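Local coordinates for protein peptidoglycan hydrolase FlgJ (Sphingomonas sp. A1, PDB 3VWO) that probably hydrolyses the peptidoglycan layer in the periplasm so that the flagellar rod can be assembled, through its C-terminal glycoside hydrolase family 73 domain, at residues P10-A15 with Q93-Y98; A68-Y73 with R81-R86. All coordinates share one frame; numbering follows the deposited sequence.

Contact 1. Residues P10-A15 with Q93-Y98; sequences PQAAKA and QAFQDY
The backbone oxygen F95 O is touched across the contact by A15, whose CB lies 3.5 Å away, a van der Waals contact between helices that share no hydrogen bond here. The same methyl leans on the root of the F95 side chain, with A15 CB and F95 CB 3.9 Å apart. F95 has the largest share of the contact. Its CG lies anti to the carbonyl carbon (chi1 -82°); one face of the ring rests on the backbone of Q11 and A12. A12 CA stands 3.6 Å above the ring plane and the carbonyl carbon of Q11 slightly higher, both displaced from the centre toward the rim. Two CB atoms flank this backbone patch: Q11 CB comes to within 3.6 Å of F95 CD2, and A12 CB reaches F95 CE1 at 3.7 Å. The small A12 lets the ring settle close to the helix backbone, and the small A15 allows the close contact with the backbone and CB of F95. Further out, K14 and Q96 cross at about a right angle, and K14 CE brushes Q96 NE2 at 4.0 Å. K14 bends at its third and fourth torsions, and its NZ forms a long, weak ion pair with E92 OE1. The axes of 10-15 and 93-98 cross at -25° and come to 8.7 Å. Helix 23-34 closes the buried side: its L26 touches A15, F95 and Y98, while V27 packs on A12. F53 meets the F95 ring with its plane turned by about 85° and also stacks on Y98. The contact thus joins helices 2-19 and 91-104 in the helical part of this lysozyme-clan domain, with helix 23-34 as the third member of the cluster.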
ATOM      1  N   PRO A  10       9.287  -2.000 -10.700  1.00 36.28           N
ATOM      2  CA  PRO A  10       8.714  -2.439 -11.981  1.00 39.99           C
ATOM      3  C   PRO A  10       7.209  -2.696 -11.919  1.00 43.79           C
ATOM      4  O   PRO A  10       6.471  -2.216 -12.778  1.00 39.99           O
ATOM      5  CB  PRO A  10       9.451  -3.750 -12.253  1.00 45.27           C
ATOM      6  CG  PRO A  10      10.755  -3.573 -11.600  1.00 41.07           C
ATOM      7  CD  PRO A  10      10.483  -2.790 -10.349  1.00 43.34           C
ATOM      8  N   GLN A  11       6.762  -3.434 -10.908  1.00 43.92           N
ATOM      9  CA  GLN A  11       5.335  -3.710 -10.740  1.00 33.53           C
ATOM     10  C   GLN A  11       4.557  -2.464 -10.329  1.00 37.75           C
ATOM     11  O   GLN A  11       3.371  -2.326 -10.637  1.00 44.74           O
ATOM     12  CB  GLN A  11       5.126  -4.830  -9.718  1.00 50.04           C
ATOM     13  CG  GLN A  11       5.656  -6.189 -10.161  1.00 46.84           C
ATOM     14  CD  GLN A  11       7.166  -6.303 -10.064  1.00 56.35           C
ATOM     15  OE1 GLN A  11       7.824  -5.476  -9.434  1.00 52.24           O
ATOM     16  NE2 GLN A  11       7.723  -7.332 -10.695  1.00 65.24           N
ATOM     17  N   ALA A  12       5.223  -1.549  -9.639  1.00 24.95           N
ATOM     18  CA  ALA A  12       4.586  -0.301  -9.254  1.00 27.32           C
ATOM     19  C   ALA A  12       4.304   0.521 -10.509  1.00 38.91           C
ATOM     20  O   ALA A  12       3.258   1.158 -10.627  1.00 33.35           O
ATOM     21  CB  ALA A  12       5.466   0.470  -8.300  1.00 29.47           C
ATOM     22  N   ALA A  13       5.239   0.478 -11.451  1.00 31.76           N
ATOM     23  CA  ALA A  13       5.119   1.228 -12.705  1.00 37.52           C
ATOM     24  C   ALA A  13       3.832   0.933 -13.487  1.00 38.58           C
ATOM     25  O   ALA A  13       3.135   1.856 -13.924  1.00 37.01           O
ATOM     26  CB  ALA A  13       6.351   0.987 -13.583  1.00 41.54           C
ATOM     27  N   LYS A  14       3.523  -0.348 -13.665  1.00 39.05           N
ATOM     28  CA  LYS A  14       2.327  -0.763 -14.396  1.00 30.44           C
ATOM     29  C   LYS A  14       1.036  -0.277 -13.738  1.00 40.91           C
ATOM     30  O   LYS A  14       0.150   0.264 -14.406  1.00 34.33           O
ATOM     31  CB  LYS A  14       2.271  -2.288 -14.525  1.00 52.45           C
ATOM     32  CG  LYS A  14       3.605  -2.962 -14.790  1.00 57.03           C
ATOM     33  CD  LYS A  14       3.409  -4.434 -15.140  1.00 59.10           C
ATOM     34  CE  LYS A  14       2.716  -5.196 -14.019  1.00 64.10           C
ATOM     35  NZ  LYS A  14       3.645  -5.578 -12.908  1.00 53.83           N
ATOM     36  N   ALA A  15       0.923  -0.484 -12.428  1.00 28.51           N
ATOM     37  CA  ALA A  15      -0.272  -0.060 -11.700  1.00 27.81           C
ATOM     38  C   ALA A  15      -0.349   1.460 -11.626  1.00 27.48           C
ATOM     39  O   ALA A  15      -1.435   2.048 -11.655  1.00 31.61           O
ATOM     40  CB  ALA A  15      -0.280  -0.657 -10.296  1.00 32.29           C
ATOM     41  N   GLN A  93       0.675  -9.134  -9.066  1.00 33.13           N
ATOM     42  CA  GLN A  93      -0.721  -9.379  -8.744  1.00 34.98           C
ATOM     43  C   GLN A  93      -1.201  -8.446  -7.630  1.00 29.58           C
ATOM     44  O   GLN A  93      -2.332  -7.955  -7.667  1.00 27.79           O
ATOM     45  CB  GLN A  93      -0.907 -10.844  -8.346  1.00 32.80           C
ATOM     46  CG  GLN A  93      -2.343 -11.300  -8.315  1.00 42.88           C
ATOM     47  CD  GLN A  93      -2.463 -12.804  -8.234  1.00 48.38           C
ATOM     48  OE1 GLN A  93      -2.224 -13.399  -7.185  1.00 38.13           O
ATOM     49  NE2 GLN A  93      -2.823 -13.431  -9.349  1.00 53.87           N
ATOM     50  N   ALA A  94      -0.338  -8.207  -6.641  1.00 26.69           N
ATOM     51  CA  ALA A  94      -0.657  -7.310  -5.534  1.00 27.03           C
ATOM     52  C   ALA A  94      -0.894  -5.873  -6.020  1.00 23.48           C
ATOM     53  O   ALA A  94      -1.887  -5.227  -5.661  1.00 25.73           O
ATOM     54  CB  ALA A  94       0.460  -7.326  -4.515  1.00 23.30           C
ATOM     55  N   PHE A  95       0.028  -5.373  -6.829  1.00 25.46           N
ATOM     56  CA  PHE A  95      -0.104  -4.014  -7.364  1.00 27.22           C
ATOM     57  C   PHE A  95      -1.333  -3.862  -8.264  1.00 30.38           C
ATOM     58  O   PHE A  95      -2.029  -2.850  -8.198  1.00 24.88           O
ATOM     59  CB  PHE A  95       1.167  -3.586  -8.107  1.00 26.97           C
ATOM     60  CG  PHE A  95       2.262  -3.086  -7.200  1.00 30.77           C
ATOM     61  CD1 PHE A  95       2.264  -1.778  -6.752  1.00 30.41           C
ATOM     62  CD2 PHE A  95       3.289  -3.928  -6.797  1.00 32.28           C
ATOM     63  CE1 PHE A  95       3.267  -1.311  -5.922  1.00 26.47           C
ATOM     64  CE2 PHE A  95       4.297  -3.469  -5.965  1.00 33.69           C
ATOM     65  CZ  PHE A  95       4.283  -2.158  -5.527  1.00 40.59           C
ATOM     66  N   GLN A  96      -1.605  -4.867  -9.093  1.00 30.96           N
ATOM     67  CA  GLN A  96      -2.781  -4.843  -9.960  1.00 31.14           C
ATOM     68  C   GLN A  96      -4.074  -4.850  -9.152  1.00 28.18           C
ATOM     69  O   GLN A  96      -5.050  -4.197  -9.523  1.00 28.20           O
ATOM     70  CB  GLN A  96      -2.772  -6.030 -10.925  1.00 30.99           C
ATOM     71  CG  GLN A  96      -1.641  -6.009 -11.940  1.00 44.44           C
ATOM     72  CD  GLN A  96      -2.003  -5.273 -13.213  1.00 70.88           C
ATOM     73  OE1 GLN A  96      -2.912  -4.439 -13.230  1.00 67.98           O
ATOM     74  NE2 GLN A  96      -1.297  -5.584 -14.294  1.00 85.81           N
ATOM     75  N   ASP A  97      -4.094  -5.607  -8.059  1.00 25.56           N
ATOM     76  CA  ASP A  97      -5.275  -5.626  -7.209  1.00 21.98           C
ATOM     77  C   ASP A  97      -5.471  -4.263  -6.552  1.00 21.65           C
ATOM     78  O   ASP A  97      -6.601  -3.769  -6.450  1.00 23.38           O
ATOM     79  CB  ASP A  97      -5.201  -6.751  -6.163  1.00 23.70           C
ATOM     80  CG  ASP A  97      -6.561  -7.074  -5.565  1.00 25.52           C
ATOM     81  OD1 ASP A  97      -7.563  -6.984  -6.304  1.00 25.82           O
ATOM     82  OD2 ASP A  97      -6.636  -7.408  -4.363  1.00 24.76           O
ATOM     83  N   TYR A  98      -4.373  -3.637  -6.129  1.00 20.19           N
ATOM     84  CA  TYR A  98      -4.435  -2.301  -5.528  1.00 22.10           C
ATOM     85  C   TYR A  98      -4.999  -1.278  -6.518  1.00 27.34           C
ATOM     86  O   TYR A  98      -5.863  -0.475  -6.162  1.00 23.00           O
ATOM     87  CB  TYR A  98      -3.054  -1.856  -5.034  1.00 25.29           C
ATOM     88  CG  TYR A  98      -2.957  -0.384  -4.662  1.00 25.11           C
ATOM     89  CD1 TYR A  98      -3.286   0.059  -3.386  1.00 26.20           C
ATOM     90  CD2 TYR A  98      -2.526   0.558  -5.588  1.00 28.72           C
ATOM     91  CE1 TYR A  98      -3.191   1.408  -3.046  1.00 23.97           C
ATOM     92  CE2 TYR A  98      -2.433   1.898  -5.260  1.00 29.68           C
ATOM     93  CZ  TYR A  98      -2.762   2.317  -3.989  1.00 25.83           C
ATOM     94  OH  TYR A  98      -2.660   3.652  -3.673  1.00 30.21           O
TER

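Contact 2. Residues A68-Y73 with R81-R86; sequences ARTVEY and RVERFR
E72 OE1 receives NH1 of R81 at 2.8 Å, the side-chain bond that ties the two strands together beyond their backbone pairing. The donor comes from the anti side of the carboxylate, 29° out of its plane, and the carboxylate and guanidinium planes stand 81° apart. E72 extends straight beyond CG, and OE2, the other carboxylate oxygen, is taken by a salt bridge from K56 NZ. R81 has a second partner as well: its NE pairs with E83 OE2 at 3.3 Å, so one guanidinium joins two carboxylates in a network, with E74 as a long, weak addition. An alanine in place of E72 would probably leave K56 NZ without this carboxylate and R81 NH1 without its strong partner, the guanidinium then being held mainly through E83 and freer to turn. The backbone is paired at two antiparallel hydrogen-bonded positions. At T70 and R81, T70 N reaches R81 O at 2.7 Å, and R81 N returns to T70 O at 3.1 Å. At A68 and E83 the corresponding bonds are A68 N to E83 O, 2.9 Å, and E83 N to A68 O, 3.0 Å. Between them lies the non-hydrogen-bonded pair R69 and V82, whose CA-H groups add contacts to R81 O and A68 O. A68, T70, R81 and E83 share one face. The edge of the F85 ring meets T70 CB and the backbone oxygen A68 O, T70 CB lying 3.6 Å from F85 CZ, while T70 CG2 rests on E83 CG. Segments 68-73 and 81-86 run 114° apart, so the hairpin is strongly twisted. This is a twisted two-stranded beta hairpin, consistent with the beta lobe of family 73 hydrolases.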
ATOM      1  N   ALA A  68      -3.978 -12.423   9.854  1.00 29.15           N
ATOM      2  CA  ALA A  68      -2.879 -11.652  10.415  1.00 30.58           C
ATOM      3  C   ALA A  68      -3.370 -10.640  11.434  1.00 31.42           C
ATOM      4  O   ALA A  68      -4.485 -10.131  11.340  1.00 28.10           O
ATOM      5  CB  ALA A  68      -2.080 -10.956   9.308  1.00 29.56           C
ATOM      6  N   ARG A  69      -2.526 -10.374  12.422  1.00 30.63           N
ATOM      7  CA  ARG A  69      -2.791  -9.362  13.422  1.00 25.45           C
ATOM      8  C   ARG A  69      -2.803  -8.018  12.721  1.00 24.07           C
ATOM      9  O   ARG A  69      -2.001  -7.781  11.818  1.00 26.27           O
ATOM     10  CB  ARG A  69      -1.678  -9.398  14.475  1.00 30.05           C
ATOM     11  CG  ARG A  69      -1.554  -8.156  15.326  1.00 31.88           C
ATOM     12  CD  ARG A  69      -0.276  -8.198  16.165  1.00 26.15           C
ATOM     13  NE  ARG A  69      -0.088  -6.963  16.924  1.00 26.18           N
ATOM     14  CZ  ARG A  69       0.432  -5.848  16.421  1.00 29.31           C
ATOM     15  NH1 ARG A  69       0.822  -5.801  15.154  1.00 31.09           N
ATOM     16  NH2 ARG A  69       0.556  -4.772  17.185  1.00 34.07           N
ATOM     17  N   THR A  70      -3.724  -7.148  13.115  1.00 26.13           N
ATOM     18  CA  THR A  70      -3.772  -5.807  12.549  1.00 25.77           C
ATOM     19  C   THR A  70      -4.234  -4.775  13.576  1.00 30.73           C
ATOM     20  O   THR A  70      -5.041  -5.075  14.457  1.00 31.59           O
ATOM     21  CB  THR A  70      -4.675  -5.755  11.305  1.00 35.25           C
ATOM     22  OG1 THR A  70      -4.482  -4.508  10.625  1.00 37.80           O
ATOM     23  CG2 THR A  70      -6.136  -5.917  11.694  1.00 36.29           C
ATOM     24  N   VAL A  71      -3.707  -3.560  13.453  1.00 32.51           N
ATOM     25  CA  VAL A  71      -4.026  -2.474  14.365  1.00 28.83           C
ATOM     26  C   VAL A  71      -4.891  -1.440  13.656  1.00 33.25           C
ATOM     27  O   VAL A  71      -4.564  -0.989  12.558  1.00 35.41           O
ATOM     28  CB  VAL A  71      -2.750  -1.777  14.869  1.00 36.52           C
ATOM     29  CG1 VAL A  71      -3.103  -0.639  15.821  1.00 34.04           C
ATOM     30  CG2 VAL A  71      -1.834  -2.783  15.549  1.00 28.41           C
ATOM     31  N   GLU A  72      -6.000  -1.072  14.282  1.00 30.64           N
ATOM     32  CA  GLU A  72      -6.908  -0.095  13.688  1.00 38.77           C
ATOM     33  C   GLU A  72      -7.329   0.924  14.734  1.00 44.64           C
ATOM     34  O   GLU A  72      -7.326   0.631  15.926  1.00 37.22           O
ATOM     35  CB  GLU A  72      -8.130  -0.797  13.093  1.00 49.47           C
ATOM     36  CG  GLU A  72      -7.788  -1.798  11.993  1.00 51.65           C
ATOM     37  CD  GLU A  72      -8.996  -2.570  11.501  1.00 63.90           C
ATOM     38  OE1 GLU A  72     -10.091  -2.393  12.076  1.00 71.89           O
ATOM     39  OE2 GLU A  72      -8.848  -3.355  10.541  1.00 65.79           O
ATOM     40  N   TYR A  73      -7.675   2.127  14.294  1.00 35.65           N
ATOM     41  CA  TYR A  73      -8.099   3.156  15.227  1.00 31.75           C
ATOM     42  C   TYR A  73      -9.552   3.528  14.979  1.00 52.01           C
ATOM     43  O   TYR A  73      -9.969   3.751  13.840  1.00 46.07           O
ATOM     44  CB  TYR A  73      -7.181   4.380  15.149  1.00 45.08           C
ATOM     45  CG  TYR A  73      -5.747   4.051  15.486  1.00 43.24           C
ATOM     46  CD1 TYR A  73      -5.293   4.089  16.799  1.00 45.13           C
ATOM     47  CD2 TYR A  73      -4.851   3.668  14.495  1.00 43.32           C
ATOM     48  CE1 TYR A  73      -3.981   3.770  17.111  1.00 43.29           C
ATOM     49  CE2 TYR A  73      -3.541   3.348  14.797  1.00 46.10           C
ATOM     50  CZ  TYR A  73      -3.110   3.400  16.106  1.00 46.60           C
ATOM     51  OH  TYR A  73      -1.806   3.079  16.405  1.00 48.09           O
ATOM     52  N   ARG A  81      -6.737  -6.691  16.419  1.00 35.98           N
ATOM     53  CA  ARG A  81      -7.412  -7.949  16.131  1.00 38.84           C
ATOM     54  C   ARG A  81      -6.742  -8.737  15.016  1.00 37.69           C
ATOM     55  O   ARG A  81      -5.801  -8.269  14.378  1.00 40.09           O
ATOM     56  CB  ARG A  81      -8.890  -7.711  15.804  1.00 48.16           C
ATOM     57  CG  ARG A  81      -9.163  -6.434  15.040  1.00 48.82           C
ATOM     58  CD  ARG A  81     -10.647  -6.267  14.742  1.00 64.71           C
ATOM     59  NE  ARG A  81     -10.941  -4.939  14.209  1.00 70.00           N
ATOM     60  CZ  ARG A  81     -11.499  -3.958  14.910  1.00 66.15           C
ATOM     61  NH1 ARG A  81     -11.724  -2.780  14.344  1.00 73.17           N
ATOM     62  NH2 ARG A  81     -11.841  -4.155  16.177  1.00 62.45           N
ATOM     63  N   VAL A  82      -7.240  -9.946  14.798  1.00 32.82           N
ATOM     64  CA  VAL A  82      -6.779 -10.791  13.713  1.00 27.55           C
ATOM     65  C   VAL A  82      -7.847 -10.786  12.626  1.00 37.88           C
ATOM     66  O   VAL A  82      -9.017 -11.053  12.897  1.00 33.54           O
ATOM     67  CB  VAL A  82      -6.530 -12.232  14.202  1.00 31.30           C
ATOM     68  CG1 VAL A  82      -6.286 -13.165  13.025  1.00 43.82           C
ATOM     69  CG2 VAL A  82      -5.352 -12.263  15.170  1.00 37.12           C
ATOM     70  N   GLU A  83      -7.446 -10.449  11.404  1.00 31.78           N
ATOM     71  CA  GLU A  83      -8.375 -10.384  10.284  1.00 28.77           C
ATOM     72  C   GLU A  83      -7.834 -11.183   9.110  1.00 30.05           C
ATOM     73  O   GLU A  83      -6.664 -11.541   9.091  1.00 27.43           O
ATOM     74  CB  GLU A  83      -8.570  -8.933   9.852  1.00 29.61           C
ATOM     75  CG  GLU A  83      -9.006  -7.997  10.962  1.00 44.18           C
ATOM     76  CD  GLU A  83     -10.513  -7.885  11.076  1.00 56.78           C
ATOM     77  OE1 GLU A  83     -11.213  -8.859  10.727  1.00 54.15           O
ATOM     78  OE2 GLU A  83     -10.996  -6.818  11.509  1.00 68.43           O
ATOM     79  N   ARG A  84      -8.686 -11.456   8.125  1.00 24.62           N
ATOM     80  CA  ARG A  84      -8.253 -12.142   6.914  1.00 23.10           C
ATOM     81  C   ARG A  84      -7.729 -11.134   5.895  1.00 26.75           C
ATOM     82  O   ARG A  84      -8.465 -10.247   5.467  1.00 26.63           O
ATOM     83  CB  ARG A  84      -9.434 -12.887   6.279  1.00 25.50           C
ATOM     84  CG  ARG A  84      -9.343 -14.395   6.349  1.00 42.42           C
ATOM     85  CD  ARG A  84      -9.961 -14.918   7.624  1.00 55.15           C
ATOM     86  NE  ARG A  84      -9.980 -16.376   7.647  1.00 59.12           N
ATOM     87  CZ  ARG A  84     -10.493 -17.101   8.636  1.00 61.25           C
ATOM     88  NH1 ARG A  84     -11.033 -16.501   9.688  1.00 70.76           N
ATOM     89  NH2 ARG A  84     -10.466 -18.424   8.571  1.00 63.04           N
ATOM     90  N   PHE A  85      -6.475 -11.284   5.488  1.00 23.09           N
ATOM     91  CA  PHE A  85      -5.899 -10.426   4.448  1.00 21.11           C
ATOM     92  C   PHE A  85      -5.774 -11.210   3.159  1.00 21.41           C
ATOM     93  O   PHE A  85      -5.655 -12.437   3.177  1.00 25.79           O
ATOM     94  CB  PHE A  85      -4.518  -9.908   4.871  1.00 25.72           C
ATOM     95  CG  PHE A  85      -4.569  -8.863   5.945  1.00 27.62           C
ATOM     96  CD1 PHE A  85      -4.533  -7.511   5.620  1.00 23.09           C
ATOM     97  CD2 PHE A  85      -4.676  -9.228   7.278  1.00 22.38           C
ATOM     98  CE1 PHE A  85      -4.587  -6.548   6.605  1.00 24.46           C
ATOM     99  CE2 PHE A  85      -4.732  -8.269   8.274  1.00 24.10           C
ATOM    100  CZ  PHE A  85      -4.685  -6.923   7.938  1.00 25.73           C
ATOM    101  N   ARG A  86      -5.808 -10.504   2.036  1.00 22.87           N
ATOM    102  CA  ARG A  86      -5.576 -11.138   0.752  1.00 23.88           C
ATOM    103  C   ARG A  86      -4.136 -11.618   0.667  1.00 25.32           C
ATOM    104  O   ARG A  86      -3.244 -11.047   1.293  1.00 23.79           O
ATOM    105  CB  ARG A  86      -5.878 -10.160  -0.384  1.00 20.34           C
ATOM    106  CG  ARG A  86      -7.278  -9.582  -0.282  1.00 18.58           C
ATOM    107  CD  ARG A  86      -7.623  -8.633  -1.428  1.00 24.07           C
ATOM    108  NE  ARG A  86      -8.911  -7.987  -1.177  1.00 24.97           N
ATOM    109  CZ  ARG A  86      -9.595  -7.285  -2.076  1.00 32.03           C
ATOM    110  NH1 ARG A  86      -9.118  -7.114  -3.301  1.00 27.68           N
ATOM    111  NH2 ARG A  86     -10.759  -6.741  -1.743  1.00 30.57           N
TER

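Contacts 1 and 2 lie on opposite sides of the chain's centre, their own centres 22 Å apart, yet they are joined directly. Strand 77-86 leads into helix 91-104, and R86 NH1 at the strand's end forms a salt bridge of 2.7 Å with D97 OD2 on the helix; Y88 OH also bonds to D97 OD2. A second connection runs through the segment preceding the hairpin, where F53 reaches contact 1 and K56, three residues on, reaches contact 2. The bound HEPES molecule is about 6 Å from the side chain of E72 but about 13 Å from that of F95. Contact 2 therefore lies closer to the ligand, while contact 1 belongs to the helical body, farther from it.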